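Local coordinates for protein 4-hydroxybutyrate CoA-transferase (Porphyromonas gingivalis, PDB 3D3U) that probably transfers coenzyme A between carboxylic acids such as 4-hydroxybutyrate and acetate, at residues A[150-154]-A[173-178]; A[34-40]-A[120-124]; A[295-301]-A[340-345]; A[108-112]-A[144-148]; A[204-209]-A[227-231]. One frame throughout, in Å; residues are numbered along the deposited sequence.

Contacts 1, 2 and 4 belong to one parallel α/β domain. Contacts 1 and 2 meet on neighbouring strands: V153 N lies 2.9 Å from A120 O, and V153 CG1 is 3.5 Å from F40 CE2. Contact 4 sits on the face of that sheet opposite helix 38-46 of contact 2, its A146 CA 3.8 Å from A120 CB. Contact 3 belongs to the mixed-sheet half of the chain, its nearest atoms about 8 Å from those of contact 4. D293, a partner of R111, and H104, a partner of D340, join the halves. Contact 5 is remote, its centre about 22 Å from that of contact 3 and about 45 Å from that of contact 1.

Contact 1 of 5, residues A[150-154]-A[173-178]; sequences PVVVA and KLTHII
V152 N donates to T175 OG1 at 3.1 Å in a fairly straight bond (163° at the hydrogen), and T175 N returns a bond to V152 O, also 3.1 Å long, in the plane of that carbonyl. T175 therefore grips one residue through both its hydroxyl and its backbone. With chi1 at -48°, OG1 stands beside its own backbone N, which brings the hydroxyl onto V152 in place of a backbone acceptor. Regular parallel pairing then takes over: A154 N bonds H176 O at 3.1 Å, and I178 N bonds A154 O at 3.2 Å. The strands run within 11° of each other and form one edge of a six-stranded parallel sheet with Rossmann-like strand order, where 176-180 is the outermost strand of the chain and A120 and V122 pair with the inner edge of 151-157. On one face, V153 CG1 meets the I178 CD1 tip at 3.5 Å, while V151 CG1 comes to the edge of the H176 ring, 4.1 Å from CE1; F40 and helix 14-21 pack over this face. On the opposite face, A154 CB rests 3.7 Å from L174 CG, and V152 CB stands 3.5 Å from K173 O.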
# COMPACT_ATOMS: atom_id res chain seq x y z
N PRO A 150 -6.87 -13.89 19.58
CA PRO A 150 -6.37 -14.75 20.69
C PRO A 150 -5.35 -15.82 20.31
O PRO A 150 -4.81 -16.43 21.22
CB PRO A 150 -7.64 -15.44 21.25
CG PRO A 150 -8.71 -15.30 20.22
CD PRO A 150 -8.34 -14.10 19.39
N VAL A 151 -5.12 -16.11 19.03
CA VAL A 151 -4.10 -17.11 18.68
C VAL A 151 -3.41 -16.48 17.52
O VAL A 151 -4.07 -16.10 16.50
CB VAL A 151 -4.75 -18.37 18.12
CG1 VAL A 151 -3.73 -19.32 17.48
CG2 VAL A 151 -5.53 -19.05 19.13
N VAL A 152 -2.10 -16.40 17.62
CA VAL A 152 -1.30 -15.78 16.57
C VAL A 152 -0.22 -16.74 16.03
O VAL A 152 0.70 -17.19 16.76
CB VAL A 152 -0.59 -14.54 17.17
CG1 VAL A 152 0.23 -13.81 16.13
CG2 VAL A 152 -1.58 -13.69 17.72
N VAL A 153 -0.28 -17.06 14.75
CA VAL A 153 0.70 -17.99 14.23
C VAL A 153 1.78 -17.22 13.44
O VAL A 153 1.49 -16.68 12.40
CB VAL A 153 0.00 -18.95 13.34
CG1 VAL A 153 0.98 -19.98 12.82
CG2 VAL A 153 -1.15 -19.64 14.09
N ALA A 154 3.02 -17.16 13.90
CA ALA A 154 3.95 -16.32 13.19
C ALA A 154 5.02 -17.19 12.52
O ALA A 154 5.61 -18.02 13.21
CB ALA A 154 4.61 -15.45 14.13
N LYS A 173 3.75 -13.07 22.55
CA LYS A 173 2.35 -12.93 22.00
C LYS A 173 2.07 -13.93 20.86
O LYS A 173 0.96 -13.99 20.25
CB LYS A 173 2.02 -11.44 21.60
CG LYS A 173 2.42 -10.38 22.69
CD LYS A 173 1.77 -10.66 24.17
CE LYS A 173 2.46 -9.89 25.30
NZ LYS A 173 3.02 -8.37 25.12
N LEU A 174 3.09 -14.70 20.58
CA LEU A 174 3.05 -15.72 19.56
C LEU A 174 2.71 -17.08 20.14
O LEU A 174 3.32 -17.51 21.08
CB LEU A 174 4.41 -15.78 18.86
CG LEU A 174 4.73 -14.74 17.75
CD1 LEU A 174 4.18 -13.44 18.04
CD2 LEU A 174 6.24 -14.63 17.49
N THR A 175 1.68 -17.72 19.62
CA THR A 175 1.22 -19.02 20.12
C THR A 175 1.99 -20.17 19.53
O THR A 175 2.27 -21.12 20.24
CB THR A 175 -0.21 -19.24 19.67
OG1 THR A 175 -0.95 -18.07 19.96
CG2 THR A 175 -0.89 -20.26 20.47
N HIS A 176 2.21 -20.13 18.22
CA HIS A 176 2.94 -21.16 17.51
C HIS A 176 3.95 -20.43 16.63
O HIS A 176 3.61 -19.39 15.99
CB HIS A 176 2.01 -22.04 16.67
CG HIS A 176 0.79 -22.55 17.41
ND1 HIS A 176 -0.43 -21.89 17.37
CD2 HIS A 176 0.60 -23.66 18.15
CE1 HIS A 176 -1.31 -22.56 18.10
NE2 HIS A 176 -0.71 -23.65 18.58
N ILE A 177 5.20 -20.92 16.63
CA ILE A 177 6.22 -20.27 15.83
C ILE A 177 6.70 -21.29 14.88
O ILE A 177 7.02 -22.40 15.28
CB ILE A 177 7.42 -19.84 16.74
CG1 ILE A 177 7.04 -18.68 17.60
CG2 ILE A 177 8.72 -19.48 15.92
CD1 ILE A 177 7.97 -18.64 18.66
N ILE A 178 6.80 -20.91 13.63
CA ILE A 178 7.20 -21.82 12.60
C ILE A 178 8.49 -21.24 12.08
O ILE A 178 8.47 -20.42 11.16
CB ILE A 178 6.17 -21.81 11.54
CG1 ILE A 178 4.89 -22.36 12.13
CG2 ILE A 178 6.52 -22.71 10.46
CD1 ILE A 178 3.61 -21.86 11.48

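Contact 2 of 5, residues A[34-40]-A[120-124]; sequences AAAPVRF and AVVQV
A35 and Q123 mark the closest approach of the two backbones, CA to CA 5.4 Å, where the loop 34-37 passes over the strand 120-124 before entering helix 38-46. P37 occupies the N-cap position and is the centre of an inverse gamma turn, with a weak bond of 3.1 Å from V38 N back to A36 O. The turn swings the chain off the sheet, while the proline ring itself still faces the strand: its CG lies 3.2 Å from V121 O and 3.5 Å from V121 CG1. V121 serves two neighbours with its two branches. CG1, anti to the backbone N (chi1 174°), fits against P37 and the root of the F40 ring, whereas CG2 stands over the face of that ring, 3.8 Å from its centroid and 15° off the normal, a CH-pi contact. Strand 27-30, from which the loop comes, is the neighbour of 119-125, and the next strand, 54-57, lies on its other side; the loop thus sits at the topological switch point of a Rossmann-like sheet, and helix 38-46 starts from there. F30, V153 and V18 enclose the F40 ring further. Q123 extends toward the loop, its CB 3.0 Å from A35 O. Its carboxamide end, whose orientation is uncertain, meets the edge of the R39 guanidinium with the two planes 59° apart. The R39 chain bends at chi2 and chi3 to reach this place, and it forms salt bridges with E182 and E155; E155 also accepts from F40 N.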
# COMPACT_ATOMS: atom_id res chain seq x y z
N ALA A 34 4.05 -8.89 0.75
CA ALA A 34 5.26 -9.72 0.61
C ALA A 34 5.52 -10.39 1.92
O ALA A 34 6.52 -11.11 1.99
CB ALA A 34 6.46 -8.91 0.18
N ALA A 35 4.60 -10.24 2.90
CA ALA A 35 4.74 -10.82 4.19
C ALA A 35 3.71 -11.87 4.38
O ALA A 35 3.47 -12.27 5.52
CB ALA A 35 4.57 -9.81 5.28
N ALA A 36 3.09 -12.27 3.27
CA ALA A 36 2.03 -13.27 3.18
C ALA A 36 2.61 -14.66 3.57
O ALA A 36 3.72 -14.98 3.13
CB ALA A 36 1.52 -13.30 1.75
N PRO A 37 1.93 -15.44 4.41
CA PRO A 37 2.53 -16.58 5.00
C PRO A 37 2.16 -17.83 4.21
O PRO A 37 1.30 -18.66 4.54
CB PRO A 37 1.95 -16.57 6.42
CG PRO A 37 0.81 -15.69 6.35
CD PRO A 37 0.57 -15.24 4.93
N VAL A 38 2.90 -17.94 3.14
CA VAL A 38 2.69 -18.94 2.16
C VAL A 38 3.02 -20.32 2.73
O VAL A 38 2.35 -21.28 2.34
CB VAL A 38 3.45 -18.54 0.89
CG1 VAL A 38 4.75 -17.89 1.27
CG2 VAL A 38 3.68 -19.74 -0.02
N ARG A 39 3.98 -20.45 3.64
CA ARG A 39 4.26 -21.81 4.27
C ARG A 39 3.09 -22.42 4.95
O ARG A 39 2.78 -23.61 4.82
CB ARG A 39 5.36 -21.73 5.28
CG ARG A 39 6.65 -22.18 4.66
CD ARG A 39 7.22 -21.23 3.68
NE ARG A 39 7.04 -19.81 4.04
CZ ARG A 39 7.48 -18.86 3.23
NH1 ARG A 39 7.31 -17.57 3.50
NH2 ARG A 39 8.10 -19.22 2.09
N PHE A 40 2.44 -21.56 5.71
CA PHE A 40 1.21 -21.84 6.29
C PHE A 40 0.14 -22.10 5.25
O PHE A 40 -0.65 -23.04 5.44
CB PHE A 40 0.77 -20.69 7.11
CG PHE A 40 -0.25 -21.05 8.16
CD1 PHE A 40 -1.60 -21.01 7.89
CD2 PHE A 40 0.14 -21.44 9.41
CE1 PHE A 40 -2.55 -21.31 8.85
CE2 PHE A 40 -0.80 -21.76 10.32
CZ PHE A 40 -2.18 -21.66 10.04
N ALA A 120 -4.62 -14.96 13.81
CA ALA A 120 -3.93 -14.13 12.87
C ALA A 120 -2.65 -14.85 12.40
O ALA A 120 -1.80 -15.18 13.20
CB ALA A 120 -3.59 -12.75 13.57
N VAL A 121 -2.51 -15.12 11.11
CA VAL A 121 -1.30 -15.78 10.64
C VAL A 121 -0.38 -14.80 9.93
O VAL A 121 -0.73 -14.38 8.88
CB VAL A 121 -1.59 -16.92 9.69
CG1 VAL A 121 -0.30 -17.50 9.08
CG2 VAL A 121 -2.21 -17.94 10.46
N VAL A 122 0.78 -14.45 10.50
CA VAL A 122 1.66 -13.44 10.00
C VAL A 122 3.05 -13.96 9.77
O VAL A 122 3.49 -14.99 10.31
CB VAL A 122 1.83 -12.26 11.00
CG1 VAL A 122 0.49 -11.65 11.37
CG2 VAL A 122 2.57 -12.68 12.24
N GLN A 123 3.82 -13.18 9.02
CA GLN A 123 5.20 -13.60 8.79
C GLN A 123 6.17 -12.63 9.44
O GLN A 123 6.46 -11.71 8.82
CB GLN A 123 5.44 -13.70 7.27
CG GLN A 123 6.85 -14.00 6.91
CD GLN A 123 7.01 -14.33 5.44
OE1 GLN A 123 6.30 -13.82 4.58
NE2 GLN A 123 7.98 -15.15 5.14
N VAL A 124 6.71 -12.79 10.63
CA VAL A 124 7.70 -11.78 11.08
C VAL A 124 9.12 -12.17 10.87
O VAL A 124 9.41 -13.25 10.30
CB VAL A 124 7.59 -11.58 12.54
CG1 VAL A 124 6.22 -10.97 12.80
CG2 VAL A 124 7.69 -12.99 13.26

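Contact 3 of 5, residues A[295-301]-A[340-345]; sequences INNPDVI and DFLRGA
I295 sends its carbonyl oxygen toward the F341 ring, 4.1 Å from CZ, an oblique approach by an atom that also accepts a hydrogen bond from H237. Next, N296 crosses D340 at about a right angle and gives the polar bond of the contact: ND2 donates to D340 OD1 at 3.0 Å, with 167° at the hydrogen. The carboxylate oxygen lies in the amide plane of N296 and accepts on its anti lone pair, although the amide and carboxylate planes are 88° apart. Both ends have second partners, E239 for N296 ND2 and the backbone N of H104 for D340 OD1, so this buried pair is part of a wider polar network reaching into the N-terminal half of the chain. P298, the first residue of helix 298-303, lays its ring on the backbone of the other helix, CG 3.8 Å from D340 O. The two helices lead into strands 307-311 and 352-356, parallel neighbours in the mixed sheet of the C-terminal Rossmann-like domain, and pack against each other. At P298 and G344 the two backbones meet, the glycine CA making a CH...O contact of 3.6 Å with P298 O. One turn on, I301 is a knob in a hole formed by D340, F341, G344 and A345. Its CG1, beside the backbone N (chi1 -72°), carries CD1 over the face of F341, 3.8 Å from the ring centroid, a CH-pi contact, while CG2 lies against the G344 carbonyl.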
# COMPACT_ATOMS: atom_id res chain seq x y z
N ILE A 295 -1.41 5.57 9.30
CA ILE A 295 -0.64 6.17 8.24
C ILE A 295 -1.64 6.82 7.24
O ILE A 295 -1.39 7.93 6.72
CB ILE A 295 0.24 5.04 7.64
CG1 ILE A 295 1.32 5.54 6.71
CG2 ILE A 295 -0.58 4.04 6.94
CD1 ILE A 295 2.67 5.84 7.54
N ASN A 296 -2.79 6.16 7.09
CA ASN A 296 -3.81 6.55 6.15
C ASN A 296 -4.88 7.39 6.75
O ASN A 296 -5.88 7.74 6.07
CB ASN A 296 -4.46 5.34 5.53
CG ASN A 296 -3.68 4.82 4.29
OD1 ASN A 296 -2.45 4.54 4.38
ND2 ASN A 296 -4.41 4.65 3.14
N ASN A 297 -4.71 7.72 8.01
CA ASN A 297 -5.67 8.55 8.66
C ASN A 297 -5.48 10.02 8.21
O ASN A 297 -4.41 10.59 8.43
CB ASN A 297 -5.50 8.42 10.17
CG ASN A 297 -6.62 9.09 10.89
OD1 ASN A 297 -6.72 10.35 10.92
ND2 ASN A 297 -7.58 8.25 11.36
N PRO A 298 -6.48 10.63 7.56
CA PRO A 298 -6.33 11.97 6.99
C PRO A 298 -5.82 12.99 8.00
O PRO A 298 -5.12 13.99 7.67
CB PRO A 298 -7.77 12.30 6.61
CG PRO A 298 -8.37 10.99 6.25
CD PRO A 298 -7.82 10.07 7.28
N ASP A 299 -6.20 12.73 9.25
CA ASP A 299 -5.74 13.49 10.39
C ASP A 299 -4.25 13.37 10.59
O ASP A 299 -3.59 14.37 10.81
CB ASP A 299 -6.30 12.84 11.59
CG ASP A 299 -6.98 13.77 12.43
OD1 ASP A 299 -8.13 14.13 11.97
OD2 ASP A 299 -6.43 14.14 13.53
N VAL A 300 -3.70 12.16 10.55
CA VAL A 300 -2.26 12.05 10.63
C VAL A 300 -1.58 12.53 9.41
O VAL A 300 -0.64 13.31 9.52
CB VAL A 300 -1.69 10.64 10.86
CG1 VAL A 300 -0.20 10.77 11.26
CG2 VAL A 300 -2.46 9.90 11.96
N ILE A 301 -2.02 12.06 8.24
CA ILE A 301 -1.57 12.62 6.98
C ILE A 301 -1.49 14.14 7.04
O ILE A 301 -0.48 14.80 6.67
CB ILE A 301 -2.50 12.22 5.89
CG1 ILE A 301 -2.29 10.72 5.59
CG2 ILE A 301 -2.17 12.98 4.65
CD1 ILE A 301 -3.45 10.08 4.83
N ASP A 340 -8.05 8.22 1.00
CA ASP A 340 -7.55 8.60 2.30
C ASP A 340 -6.59 9.75 2.11
O ASP A 340 -6.72 10.81 2.78
CB ASP A 340 -6.82 7.43 2.92
CG ASP A 340 -7.79 6.34 3.39
OD1 ASP A 340 -7.32 5.14 3.49
OD2 ASP A 340 -9.00 6.65 3.69
N PHE A 341 -5.64 9.54 1.18
CA PHE A 341 -4.64 10.53 0.86
C PHE A 341 -5.15 11.77 0.13
O PHE A 341 -4.64 12.84 0.35
CB PHE A 341 -3.51 9.86 0.10
CG PHE A 341 -2.51 9.28 0.98
CD1 PHE A 341 -1.64 10.09 1.68
CD2 PHE A 341 -2.41 7.93 1.14
CE1 PHE A 341 -0.68 9.59 2.52
CE2 PHE A 341 -1.41 7.37 2.02
CZ PHE A 341 -0.55 8.19 2.67
N LEU A 342 -6.18 11.67 -0.71
CA LEU A 342 -6.86 12.89 -1.21
C LEU A 342 -7.23 13.86 -0.11
O LEU A 342 -6.87 15.06 -0.21
CB LEU A 342 -8.16 12.56 -1.98
CG LEU A 342 -8.22 12.78 -3.49
CD1 LEU A 342 -7.16 11.84 -4.24
CD2 LEU A 342 -9.69 12.61 -4.05
N ARG A 343 -7.98 13.32 0.86
CA ARG A 343 -8.60 13.99 2.00
C ARG A 343 -7.51 14.59 2.93
O ARG A 343 -7.57 15.75 3.39
CB ARG A 343 -9.43 12.91 2.81
CG ARG A 343 -10.89 12.42 2.35
CD ARG A 343 -11.79 11.74 3.53
NE ARG A 343 -12.53 12.72 4.35
CZ ARG A 343 -13.44 13.60 3.84
NH1 ARG A 343 -14.10 14.52 4.58
NH2 ARG A 343 -13.68 13.56 2.51
N GLY A 344 -6.52 13.73 3.21
CA GLY A 344 -5.49 14.01 4.11
C GLY A 344 -4.55 14.96 3.46
O GLY A 344 -4.02 15.83 4.17
N ALA A 345 -4.33 14.86 2.14
CA ALA A 345 -3.55 15.95 1.44
C ALA A 345 -4.22 17.30 1.55
O ALA A 345 -3.52 18.34 1.56
CB ALA A 345 -3.26 15.66 -0.01

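Contact 4 of 5, residues A[108-112]-A[144-148]; sequences ELFRQ and AAAEC
F110 and A145 form the close-packed side of this contact: F110 CE2 is 3.9 Å from A145 CB, and the neighbouring ring atom F110 CD2 lies 3.9 Å from A145 CA. The ring meets the alanine obliquely, and at its root F110 CB touches C148 CB at 4.1 Å. It lies against the A145 backbone and CB, while A144 CB faces R111. Both F110 and A145 also reach V29 of strand 27-30, placing the short helix 106-110 and helix 142-148 together on one face of the Rossmann-like sheet; they lead into strands 119-125 and 151-157, which are neighbours in it. Toward solvent the fit is looser. R111 runs across helix 142-148, its CG 3.8 Å from C148 SG, and its chain, bent at chi3, brings NH2 to A144 and E147. The guanidinium edge comes to A144 CB, which is 3.4 Å from NH2. The ion pair with E147 is long, 3.6 Å from R111 NH2 to E147 OE2, and this oxygen lies well out of the guanidinium plane, so charge alone attracts, with no N-H aimed at it. D293 takes R111 NH2 in a salt bridge, and K143 holds the other E147 oxygen.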
# COMPACT_ATOMS: atom_id res chain seq x y z
N GLU A 108 -10.15 -1.34 11.67
CA GLU A 108 -11.46 -1.38 12.40
C GLU A 108 -12.37 -2.65 12.19
O GLU A 108 -13.22 -2.97 13.00
CB GLU A 108 -12.29 -0.15 12.04
CG GLU A 108 -12.78 0.65 13.24
CD GLU A 108 -11.65 1.30 14.05
OE1 GLU A 108 -10.54 1.35 13.47
OE2 GLU A 108 -11.91 1.75 15.24
N LEU A 109 -12.22 -3.37 11.10
CA LEU A 109 -12.99 -4.57 10.97
C LEU A 109 -12.68 -5.56 12.10
O LEU A 109 -13.57 -6.20 12.67
CB LEU A 109 -12.69 -5.23 9.60
CG LEU A 109 -13.70 -5.13 8.42
CD1 LEU A 109 -14.65 -3.86 8.40
CD2 LEU A 109 -12.79 -5.17 7.31
N PHE A 110 -11.41 -5.70 12.41
CA PHE A 110 -11.00 -6.41 13.61
C PHE A 110 -11.31 -5.68 14.96
O PHE A 110 -11.87 -6.26 15.86
CB PHE A 110 -9.55 -6.78 13.48
CG PHE A 110 -9.13 -7.09 12.05
CD1 PHE A 110 -9.89 -8.00 11.25
CD2 PHE A 110 -8.00 -6.53 11.50
CE1 PHE A 110 -9.49 -8.28 9.92
CE2 PHE A 110 -7.57 -6.85 10.13
CZ PHE A 110 -8.33 -7.69 9.37
N ARG A 111 -10.97 -4.41 15.08
CA ARG A 111 -10.93 -3.75 16.31
C ARG A 111 -12.33 -3.47 16.64
O ARG A 111 -12.60 -2.56 17.33
CB ARG A 111 -10.23 -2.44 16.14
CG ARG A 111 -8.87 -2.54 16.59
CD ARG A 111 -8.03 -1.21 16.78
NE ARG A 111 -6.67 -1.52 16.26
CZ ARG A 111 -5.59 -0.69 16.08
NH1 ARG A 111 -5.64 0.58 16.53
NH2 ARG A 111 -4.45 -1.15 15.46
N GLN A 112 -13.29 -4.19 16.10
CA GLN A 112 -14.73 -3.78 16.24
C GLN A 112 -15.57 -5.05 15.97
O GLN A 112 -16.77 -5.08 16.12
CB GLN A 112 -14.97 -2.71 15.20
CG GLN A 112 -16.16 -1.94 15.27
CD GLN A 112 -15.81 -0.44 15.36
OE1 GLN A 112 -15.96 0.36 14.40
NE2 GLN A 112 -15.28 -0.06 16.53
N ALA A 144 -2.63 -4.86 13.43
CA ALA A 144 -3.87 -4.76 14.14
C ALA A 144 -4.51 -6.13 14.30
O ALA A 144 -5.13 -6.47 15.31
CB ALA A 144 -4.74 -3.91 13.42
N ALA A 145 -4.43 -6.93 13.27
CA ALA A 145 -5.00 -8.28 13.31
C ALA A 145 -4.29 -9.06 14.41
O ALA A 145 -5.00 -9.59 15.30
CB ALA A 145 -4.80 -8.97 11.95
N ALA A 146 -2.93 -9.10 14.37
CA ALA A 146 -2.15 -9.80 15.42
C ALA A 146 -2.61 -9.36 16.81
O ALA A 146 -2.89 -10.21 17.68
CB ALA A 146 -0.69 -9.68 15.29
N GLU A 147 -2.82 -8.07 16.97
CA GLU A 147 -3.37 -7.59 18.26
C GLU A 147 -4.78 -8.03 18.64
O GLU A 147 -5.11 -7.90 19.76
CB GLU A 147 -3.36 -6.05 18.33
CG GLU A 147 -2.13 -5.41 18.86
CD GLU A 147 -1.95 -4.05 18.22
OE1 GLU A 147 -0.77 -3.80 17.91
OE2 GLU A 147 -2.94 -3.25 18.02
N CYS A 148 -5.61 -8.46 17.71
CA CYS A 148 -7.03 -8.72 18.00
C CYS A 148 -7.40 -10.23 17.97
O CYS A 148 -8.56 -10.60 18.15
CB CYS A 148 -7.92 -7.90 17.03
SG CYS A 148 -8.15 -6.17 17.54

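Contact 5 of 5, residues A[204-209]-A[227-231]; sequences ASLIKD and ALEGH
H231 turns the edge of its imidazole to the backbone of the opposite loop: CE1 lies 3.0 Å from I207 O, near the ring plane, and K208 C is also at the edge. One face is covered by L228 of its own segment, whose CD2 stands 3.7 Å above the plane, over the ring centre. Obliquely to the ring comes the D209 carboxylate, its plane 63° from that of the imidazole and its OD1 3.5 Å from H231 ND1. The type I turn from L228 to H231, closed by H231 N bonding L228 O at 2.9 Å, brings ring and leucine together; with CG beside its own backbone N (chi1 -73°), the ring reaches across to the I207 carbonyl. L228 CD2 is wedged between that ring and I207, whose CG2 it meets at 3.6 Å. A204 CB touches A227 CB at 3.7 Å. I207 reaches on to V308 and I310 of strand 307-311. Each loop leads from a helix into a strand, 204-209 into 212-215 and 227-231 into 235-237; these strands are parallel neighbours, so the loops lie at one end of the sheet, as expected of consecutive helix-to-strand connections in a parallel α/β fold.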
# COMPACT_ATOMS: atom_id res chain seq x y z
N ALA A 204 6.08 17.01 -11.58
CA ALA A 204 7.17 17.65 -10.99
C ALA A 204 7.07 19.17 -10.99
O ALA A 204 7.67 19.85 -10.09
CB ALA A 204 8.40 17.20 -11.67
N SER A 205 6.30 19.74 -11.94
CA SER A 205 6.02 21.20 -11.84
C SER A 205 5.08 21.64 -10.74
O SER A 205 4.74 22.82 -10.69
CB SER A 205 5.35 21.77 -13.08
OG SER A 205 5.06 20.77 -13.99
N LEU A 206 4.56 20.68 -9.98
CA LEU A 206 3.64 20.92 -8.88
C LEU A 206 4.35 20.67 -7.59
O LEU A 206 3.89 21.01 -6.51
CB LEU A 206 2.45 19.94 -8.99
CG LEU A 206 1.65 20.00 -10.31
CD1 LEU A 206 0.38 19.20 -10.20
CD2 LEU A 206 1.26 21.37 -10.61
N ILE A 207 5.49 20.05 -7.69
CA ILE A 207 6.14 19.56 -6.52
C ILE A 207 7.30 20.50 -6.25
O ILE A 207 8.02 20.92 -7.21
CB ILE A 207 6.59 18.11 -6.76
CG1 ILE A 207 5.38 17.27 -7.21
CG2 ILE A 207 7.20 17.56 -5.51
CD1 ILE A 207 5.44 15.79 -6.94
N LYS A 208 7.44 20.86 -4.97
CA LYS A 208 8.38 21.86 -4.50
C LYS A 208 9.58 21.19 -3.77
O LYS A 208 9.40 20.21 -3.04
CB LYS A 208 7.62 22.77 -3.54
CG LYS A 208 7.05 24.04 -4.15
CD LYS A 208 6.59 25.13 -3.12
CE LYS A 208 5.53 25.94 -3.88
NZ LYS A 208 4.65 27.06 -3.24
N ASP A 209 10.80 21.71 -3.86
CA ASP A 209 11.79 21.24 -2.87
C ASP A 209 11.12 21.30 -1.50
O ASP A 209 10.49 22.30 -1.19
CB ASP A 209 13.03 22.13 -2.82
CG ASP A 209 13.63 22.34 -4.15
OD1 ASP A 209 12.93 22.12 -5.16
OD2 ASP A 209 14.78 22.78 -4.35
N ALA A 227 11.49 12.28 -12.68
CA ALA A 227 11.36 13.76 -12.88
C ALA A 227 11.89 14.58 -11.69
O ALA A 227 12.04 15.79 -11.77
CB ALA A 227 9.87 14.12 -13.19
N LEU A 228 12.15 13.97 -10.54
CA LEU A 228 12.43 14.83 -9.35
C LEU A 228 13.93 14.83 -8.99
O LEU A 228 14.32 15.21 -7.86
CB LEU A 228 11.54 14.39 -8.15
CG LEU A 228 10.02 14.59 -8.31
CD1 LEU A 228 9.25 13.49 -7.70
CD2 LEU A 228 9.47 15.92 -7.80
N GLU A 229 14.75 14.32 -9.91
CA GLU A 229 16.16 14.20 -9.63
C GLU A 229 16.86 15.58 -9.45
O GLU A 229 17.89 15.64 -8.79
CB GLU A 229 16.89 13.24 -10.61
CG GLU A 229 16.27 11.83 -10.74
CD GLU A 229 17.23 10.79 -11.28
OE1 GLU A 229 16.91 9.54 -11.23
OE2 GLU A 229 18.32 11.20 -11.69
N GLY A 230 16.25 16.67 -9.95
CA GLY A 230 16.66 18.03 -9.59
C GLY A 230 16.01 18.68 -8.37
O GLY A 230 16.10 19.92 -8.19
N HIS A 231 15.38 17.89 -7.52
CA HIS A 231 14.76 18.40 -6.29
C HIS A 231 15.63 18.14 -5.09
O HIS A 231 16.56 17.34 -5.16
CB HIS A 231 13.31 17.86 -6.12
CG HIS A 231 12.32 18.48 -7.09
ND1 HIS A 231 11.39 19.41 -6.70
CD2 HIS A 231 12.20 18.37 -8.44
CE1 HIS A 231 10.73 19.85 -7.76
NE2 HIS A 231 11.20 19.23 -8.83